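Local coordinates for protein prolyl-tRNA synthetase (Giardia lamblia ATCC 50803, PDB 3IAL) that probably catalyses the ATP-dependent charging of tRNA(Pro) with L-proline, and is captured here with the prolyl-adenylate intermediate bound, at residues 233-238 and 485-490; 227-232 and 457-462. All coordinates share one frame; numbering follows the deposited sequence.

Contact 1: 233-238 and 485-490; sequences GRVLQT and EIRGHN. With PR8 (5'-O-[(R)-hydroxy{[(2S)-pyrrolidin-2-ylcarbonyl]oxy}phosphoryl]adenosine), chain H.
Val235 sets a methyl, CG2, over one face of the Arg487 guanidinium, 3.6 Å from Arg487 NE, while Glu485 CG lies at the edge of the same group, in its plane. Gln237 CB approaches obliquely, 3.9 Å from Arg487 NH2. Bends at chi2 and chi3 (-63° and -81°) turn the guanidinium so that this face lies against Val235 CG2; the two side chains as wholes come from opposite directions. Two of the arginine's nitrogens have acidic partners. Arg487 NH1 binds Glu485 OE2 at 2.6 Å in a salt bridge that strikes the carboxylate from above its plane, and Arg487 NE forms a salt bridge with Asp227 of strand 222-229. A water accepts from Gln237 N at 3.0 Å and has weak, longer bonds to Val235 O and Arg487 NH2.

Beyond CB, Gln237 runs extended to the prolyl-adenylate: Gln237 NE2 donates to the ribose O3' at 2.9 Å and stands 2.8 Å from O2P of the phosphate. Gln237 O accepts from the ribose O2' at 3.0 Å, and Gln237 OE1 is held by Arg211. The principle illustrated is a second shell behind a substrate-binding residue: an arginine of the C-terminal domain, its charge probably balanced by two acids, packs against the base of a ribose-binding glutamine.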
loop_
_atom_site.group_PDB
_atom_site.type_symbol
_atom_site.label_atom_id
_atom_site.label_comp_id
_atom_site.label_asym_id
_atom_site.label_seq_id
_atom_site.Cartn_x
_atom_site.Cartn_y
_atom_site.Cartn_z
ATOM N N GLY B 233 -17.118 -26.823 -4.622
ATOM C CA GLY B 233 -16.639 -27.840 -5.550
ATOM C C GLY B 233 -16.147 -27.298 -6.880
ATOM O O GLY B 233 -15.581 -28.047 -7.680
ATOM N N ARG B 234 -16.368 -26.009 -7.136
ATOM C CA ARG B 234 -15.750 -25.341 -8.282
ATOM C C ARG B 234 -14.331 -24.958 -7.912
ATOM O O ARG B 234 -14.014 -24.829 -6.725
ATOM C CB ARG B 234 -16.486 -24.065 -8.666
ATOM C CG ARG B 234 -17.947 -24.203 -9.018
ATOM C CD ARG B 234 -18.442 -22.878 -9.595
ATOM N NE ARG B 234 -19.898 -22.792 -9.644
ATOM C CZ ARG B 234 -20.687 -22.565 -8.592
ATOM N NH1 ARG B 234 -20.178 -22.406 -7.370
ATOM N NH2 ARG B 234 -22.007 -22.506 -8.765
ATOM N N VAL B 235 -13.483 -24.771 -8.919
ATOM C CA VAL B 235 -12.130 -24.243 -8.702
ATOM C C VAL B 235 -12.078 -22.741 -9.022
ATOM O O VAL B 235 -12.804 -22.245 -9.890
ATOM C CB VAL B 235 -11.064 -24.960 -9.560
ATOM C CG1 VAL B 235 -10.950 -26.427 -9.173
ATOM C CG2 VAL B 235 -11.369 -24.794 -11.058
ATOM N N LEU B 236 -11.193 -22.040 -8.326
ATOM C CA LEU B 236 -10.977 -20.623 -8.522
ATOM C C LEU B 236 -9.524 -20.401 -8.921
ATOM O O LEU B 236 -8.621 -20.789 -8.179
ATOM C CB LEU B 236 -11.279 -19.899 -7.203
ATOM C CG LEU B 236 -11.239 -18.372 -7.208
ATOM C CD1 LEU B 236 -12.322 -17.825 -8.137
ATOM C CD2 LEU B 236 -11.405 -17.836 -5.792
ATOM N N GLN B 237 -9.283 -19.788 -10.081
ATOM C CA GLN B 237 -7.916 -19.463 -10.492
ATOM C C GLN B 237 -7.430 -18.317 -9.629
ATOM O O GLN B 237 -7.940 -17.200 -9.714
ATOM C CB GLN B 237 -7.811 -19.081 -11.972
ATOM C CG GLN B 237 -6.379 -18.787 -12.407
ATOM C CD GLN B 237 -6.269 -18.258 -13.819
ATOM O OE1 GLN B 237 -6.876 -18.791 -14.741
ATOM N NE2 GLN B 237 -5.476 -17.208 -13.997
ATOM N N THR B 238 -6.423 -18.601 -8.818
ATOM C CA THR B 238 -6.010 -17.726 -7.720
ATOM C C THR B 238 -4.571 -17.227 -7.878
ATOM O O THR B 238 -4.136 -16.331 -7.162
ATOM C CB THR B 238 -6.206 -18.490 -6.395
ATOM O OG1 THR B 238 -7.585 -18.879 -6.299
ATOM C CG2 THR B 238 -5.825 -17.659 -5.168
ATOM N N GLU B 485 -14.583 -27.849 -17.383
ATOM C CA GLU B 485 -13.604 -27.587 -18.419
ATOM C C GLU B 485 -12.264 -28.202 -18.093
ATOM O O GLU B 485 -11.904 -28.371 -16.927
ATOM C CB GLU B 485 -13.459 -26.090 -18.646
ATOM C CG GLU B 485 -12.911 -25.310 -17.477
ATOM C CD GLU B 485 -13.043 -23.817 -17.699
ATOM O OE1 GLU B 485 -14.165 -23.369 -18.024
ATOM O OE2 GLU B 485 -12.027 -23.103 -17.550
ATOM N N ILE B 486 -11.520 -28.539 -19.139
ATOM C CA ILE B 486 -10.171 -29.018 -18.963
ATOM C C ILE B 486 -9.315 -27.812 -18.579
ATOM O O ILE B 486 -9.206 -26.858 -19.337
ATOM C CB ILE B 486 -9.632 -29.701 -20.219
ATOM C CG1 ILE B 486 -10.494 -30.918 -20.571
ATOM C CG2 ILE B 486 -8.192 -30.118 -20.005
ATOM C CD1 ILE B 486 -10.077 -31.613 -21.862
ATOM N N ARG B 487 -8.731 -27.874 -17.385
ATOM C CA ARG B 487 -7.969 -26.773 -16.818
ATOM C C ARG B 487 -6.516 -26.826 -17.215
ATOM O O ARG B 487 -5.909 -25.793 -17.503
ATOM C CB ARG B 487 -8.075 -26.807 -15.294
ATOM C CG ARG B 487 -9.495 -26.668 -14.796
ATOM C CD ARG B 487 -10.107 -25.323 -15.166
ATOM N NE ARG B 487 -9.705 -24.271 -14.248
ATOM C CZ ARG B 487 -10.203 -23.035 -14.245
ATOM N NH1 ARG B 487 -11.111 -22.676 -15.138
ATOM N NH2 ARG B 487 -9.788 -22.150 -13.342
ATOM N N GLY B 488 -5.948 -28.026 -17.202
ATOM C CA GLY B 488 -4.573 -28.230 -17.647
ATOM C C GLY B 488 -3.934 -29.467 -17.037
ATOM O O GLY B 488 -4.611 -30.316 -16.442
ATOM N N HIS B 489 -2.620 -29.554 -17.192
ATOM C CA HIS B 489 -1.844 -30.644 -16.632
ATOM C C HIS B 489 -0.645 -30.087 -15.875
ATOM O O HIS B 489 -0.257 -28.942 -16.070
ATOM C CB HIS B 489 -1.384 -31.589 -17.746
ATOM C CG HIS B 489 -0.238 -31.071 -18.551
ATOM N ND1 HIS B 489 -0.378 -30.076 -19.492
ATOM C CD2 HIS B 489 1.074 -31.409 -18.552
ATOM C CE1 HIS B 489 0.800 -29.821 -20.038
ATOM N NE2 HIS B 489 1.698 -30.617 -19.484
ATOM N N ASN B 490 -0.071 -30.910 -15.008
ATOM C CA ASN B 490 1.160 -30.573 -14.306
ATOM C C ASN B 490 2.315 -31.260 -15.014
ATOM O O ASN B 490 2.395 -32.486 -14.992
ATOM C CB ASN B 490 1.073 -31.047 -12.858
ATOM C CG ASN B 490 2.172 -30.473 -11.983
ATOM O OD1 ASN B 490 3.290 -30.221 -12.439
ATOM N ND2 ASN B 490 1.859 -30.278 -10.710
HETATM C C PR8 H . -2.515 -11.644 -15.504
HETATM N N PR8 H . -1.160 -9.722 -16.059
HETATM O O PR8 H . -3.451 -10.844 -15.560
HETATM P P PR8 H . -4.114 -13.425 -14.833
HETATM N N1 PR8 H . -11.963 -10.604 -9.853
HETATM C C2 PR8 H . -11.042 -10.911 -8.945
HETATM N N3 PR8 H . -9.852 -11.413 -9.283
HETATM C C4 PR8 H . -9.533 -11.632 -10.557
HETATM C C5 PR8 H . -10.476 -11.332 -11.535
HETATM C C6 PR8 H . -11.709 -10.805 -11.160
HETATM N N6 PR8 H . -12.620 -10.503 -12.086
HETATM N N7 PR8 H . -9.938 -11.632 -12.711
HETATM C C8 PR8 H . -8.708 -12.103 -12.491
HETATM N N9 PR8 H . -8.455 -12.115 -11.175
HETATM C CA PR8 H . -1.086 -11.158 -15.741
HETATM C CB PR8 H . -0.301 -11.285 -14.446
HETATM C CD PR8 H . -0.198 -9.034 -15.205
HETATM C CG PR8 H . -0.232 -9.849 -13.906
HETATM C "C1'" PR8 H . -7.174 -12.585 -10.557
HETATM O O10 PR8 H . -2.624 -12.979 -15.266
HETATM O O1P PR8 H . -5.084 -13.398 -15.957
HETATM C "C2'" PR8 H . -6.965 -14.111 -10.711
HETATM O "O2'" PR8 H . -6.411 -14.655 -9.503
HETATM O O2P PR8 H . -3.951 -14.918 -14.265
HETATM C "C3'" PR8 H . -5.898 -14.197 -11.777
HETATM O "O3'" PR8 H . -5.179 -15.429 -11.663
HETATM C "C4'" PR8 H . -5.042 -13.040 -11.296
HETATM O "O4'" PR8 H . -6.022 -11.979 -11.226
HETATM C "C5'" PR8 H . -3.953 -12.771 -12.312
HETATM O "O5'" PR8 H . -4.522 -12.505 -13.579
HETATM O O HOH W 1 -11.659 -19.632 -11.892
#

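Contact 2: 227-232 and 457-462; sequences DVVMPC and GGLARF
Val229 and Leu459 meet through two branch choices. Val229 has CG1 trans to its own amide nitrogen (chi1 -180°), which swings CG2 opposite the carbonyl carbon and out to the leucine. Leu459 carries CG on the side of its backbone N, opposite its carbonyl carbon, and this brings CD1 up to the valine. The two side chains cross at a slant, with Val229 CG2 3.7 Å from Leu459 CD1 and 4.1 Å from Leu459 CG. The other valine methyl reaches backbone instead: Val229 CG1 rests 4.1 Å from Gly458 CA.

No hydrogen bond joins these two segments, and their direct contact is apolar; a polar tie follows just beyond Cys232, in the backbone bond of Gly458 to Gly233. Gly457 and Gly458 both adopt positive phi, a conformation favourable to glycine. Gly457 is where the chain leaves the helix 446-455, and the glycine pair carries it into strand 459-464 close beside Val229, whose CA lies 5.8 Å from Gly458 CA.

The contact lies where the class II catalytic core meets the C-terminal domain. On the core side, strand 222-229 runs between strands 207-211 and 235-245, and Val228, pointing away from this contact, packs on helix 276-285. On the other side, Leu459 also touches Val235, Tyr513 and Ala515, while Met439 adjoins Val229; strand 459-464 itself runs parallel to strand 440-442 and antiparallel to strand 510-515.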
loop_
_atom_site.group_PDB
_atom_site.type_symbol
_atom_site.label_atom_id
_atom_site.label_comp_id
_atom_site.label_asym_id
_atom_site.label_seq_id
_atom_site.Cartn_x
_atom_site.Cartn_y
_atom_site.Cartn_z
ATOM N N ASP B 227 -5.132 -23.411 -9.423
ATOM C CA ASP B 227 -6.578 -23.594 -9.371
ATOM C C ASP B 227 -6.975 -24.153 -8.004
ATOM O O ASP B 227 -6.664 -25.296 -7.688
ATOM C CB ASP B 227 -7.031 -24.570 -10.463
ATOM C CG ASP B 227 -7.200 -23.913 -11.803
ATOM O OD1 ASP B 227 -7.255 -22.665 -11.877
ATOM O OD2 ASP B 227 -7.313 -24.658 -12.799
ATOM N N VAL B 228 -7.665 -23.347 -7.206
ATOM C CA VAL B 228 -7.955 -23.706 -5.823
ATOM C C VAL B 228 -9.372 -24.261 -5.705
ATOM O O VAL B 228 -10.322 -23.610 -6.097
ATOM C CB VAL B 228 -7.809 -22.494 -4.902
ATOM C CG1 VAL B 228 -8.299 -22.820 -3.490
ATOM C CG2 VAL B 228 -6.354 -22.016 -4.878
ATOM N N VAL B 229 -9.507 -25.461 -5.156
ATOM C CA VAL B 229 -10.827 -26.023 -4.903
ATOM C C VAL B 229 -11.539 -25.251 -3.783
ATOM O O VAL B 229 -11.027 -25.131 -2.669
ATOM C CB VAL B 229 -10.765 -27.507 -4.527
ATOM C CG1 VAL B 229 -12.178 -28.033 -4.279
ATOM C CG2 VAL B 229 -10.060 -28.307 -5.620
ATOM N N MET B 230 -12.719 -24.725 -4.105
ATOM C CA MET B 230 -13.550 -23.993 -3.157
ATOM C C MET B 230 -14.601 -24.929 -2.548
ATOM O O MET B 230 -14.859 -26.005 -3.100
ATOM C CB MET B 230 -14.220 -22.823 -3.872
ATOM C CG MET B 230 -13.216 -21.788 -4.381
ATOM S SD MET B 230 -12.581 -20.747 -3.054
ATOM C CE MET B 230 -14.007 -19.720 -2.746
ATOM N N PRO B 231 -15.208 -24.532 -1.413
ATOM C CA PRO B 231 -16.163 -25.425 -0.726
ATOM C C PRO B 231 -17.374 -25.855 -1.553
ATOM O O PRO B 231 -17.961 -26.877 -1.250
ATOM C CB PRO B 231 -16.611 -24.606 0.495
ATOM C CG PRO B 231 -15.508 -23.645 0.735
ATOM C CD PRO B 231 -14.921 -23.324 -0.614
ATOM N N CYS B 232 -17.733 -25.091 -2.582
ATOM C CA CYS B 232 -18.823 -25.459 -3.495
ATOM C C CYS B 232 -18.417 -26.554 -4.488
ATOM O O CYS B 232 -19.271 -27.133 -5.135
ATOM C CB CYS B 232 -19.308 -24.234 -4.273
ATOM S SG CYS B 232 -17.997 -23.393 -5.251
ATOM N N GLY B 457 -17.806 -32.970 -7.216
ATOM C CA GLY B 457 -17.138 -31.704 -7.484
ATOM C C GLY B 457 -15.633 -31.835 -7.343
ATOM O O GLY B 457 -15.098 -32.939 -7.309
ATOM N N GLY B 458 -14.955 -30.695 -7.267
ATOM C CA GLY B 458 -13.500 -30.658 -7.207
ATOM C C GLY B 458 -12.874 -30.944 -8.559
ATOM O O GLY B 458 -13.477 -30.696 -9.608
ATOM N N LEU B 459 -11.656 -31.473 -8.526
ATOM C CA LEU B 459 -10.891 -31.742 -9.737
ATOM C C LEU B 459 -11.028 -33.214 -10.126
ATOM O O LEU B 459 -10.949 -34.096 -9.267
ATOM C CB LEU B 459 -9.421 -31.378 -9.512
ATOM C CG LEU B 459 -9.155 -29.874 -9.327
ATOM C CD1 LEU B 459 -7.952 -29.605 -8.403
ATOM C CD2 LEU B 459 -8.968 -29.189 -10.685
ATOM N N ALA B 460 -11.261 -33.459 -11.414
ATOM C CA ALA B 460 -11.256 -34.809 -11.983
ATOM C C ALA B 460 -9.962 -34.985 -12.762
ATOM O O ALA B 460 -9.712 -34.269 -13.736
ATOM C CB ALA B 460 -12.456 -35.017 -12.896
ATOM N N ARG B 461 -9.143 -35.930 -12.313
ATOM C CA ARG B 461 -7.820 -36.169 -12.870
ATOM C C ARG B 461 -7.875 -37.407 -13.752
ATOM O O ARG B 461 -8.428 -38.423 -13.361
ATOM C CB ARG B 461 -6.826 -36.367 -11.732
ATOM C CG ARG B 461 -5.372 -36.489 -12.148
ATOM C CD ARG B 461 -4.520 -36.626 -10.914
ATOM N NE ARG B 461 -3.107 -36.862 -11.208
ATOM C CZ ARG B 461 -2.544 -38.063 -11.355
ATOM N NH1 ARG B 461 -3.267 -39.174 -11.270
ATOM N NH2 ARG B 461 -1.238 -38.152 -11.604
ATOM N N PHE B 462 -7.327 -37.315 -14.956
ATOM C CA PHE B 462 -7.435 -38.409 -15.915
ATOM C C PHE B 462 -6.288 -38.400 -16.915
ATOM O O PHE B 462 -5.865 -37.334 -17.369
ATOM C CB PHE B 462 -8.782 -38.354 -16.651
ATOM C CG PHE B 462 -9.012 -37.086 -17.452
ATOM C CD1 PHE B 462 -8.757 -37.052 -18.816
ATOM C CD2 PHE B 462 -9.529 -35.953 -16.852
ATOM C CE1 PHE B 462 -8.986 -35.897 -19.561
ATOM C CE2 PHE B 462 -9.768 -34.795 -17.591
ATOM C CZ PHE B 462 -9.496 -34.767 -18.945
#

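Overall arrangement
The two contacts have centres about 7 Å apart and lie on the same side of the chain's centre. Their segments alternate along the sequence: 227-232, 233-238, 457-462, 485-490. The first two are continuous, strand 222-229 turning into its antiparallel neighbour 235-245; the other two belong to the C-terminal domain, where strands 459-464 and 485-489 both pair with strand 510-515. A probable backbone hydrogen bond, Gly233 O to Gly458 N at 2.8 Å, joins the contacts directly, as does the salt bridge between Arg487 and Asp227. One hairpin of the catalytic core is thus met twice by the C-terminal domain, through an apolar patch in contact 2 and, nearer the adenylate, through a packed arginine in contact 1.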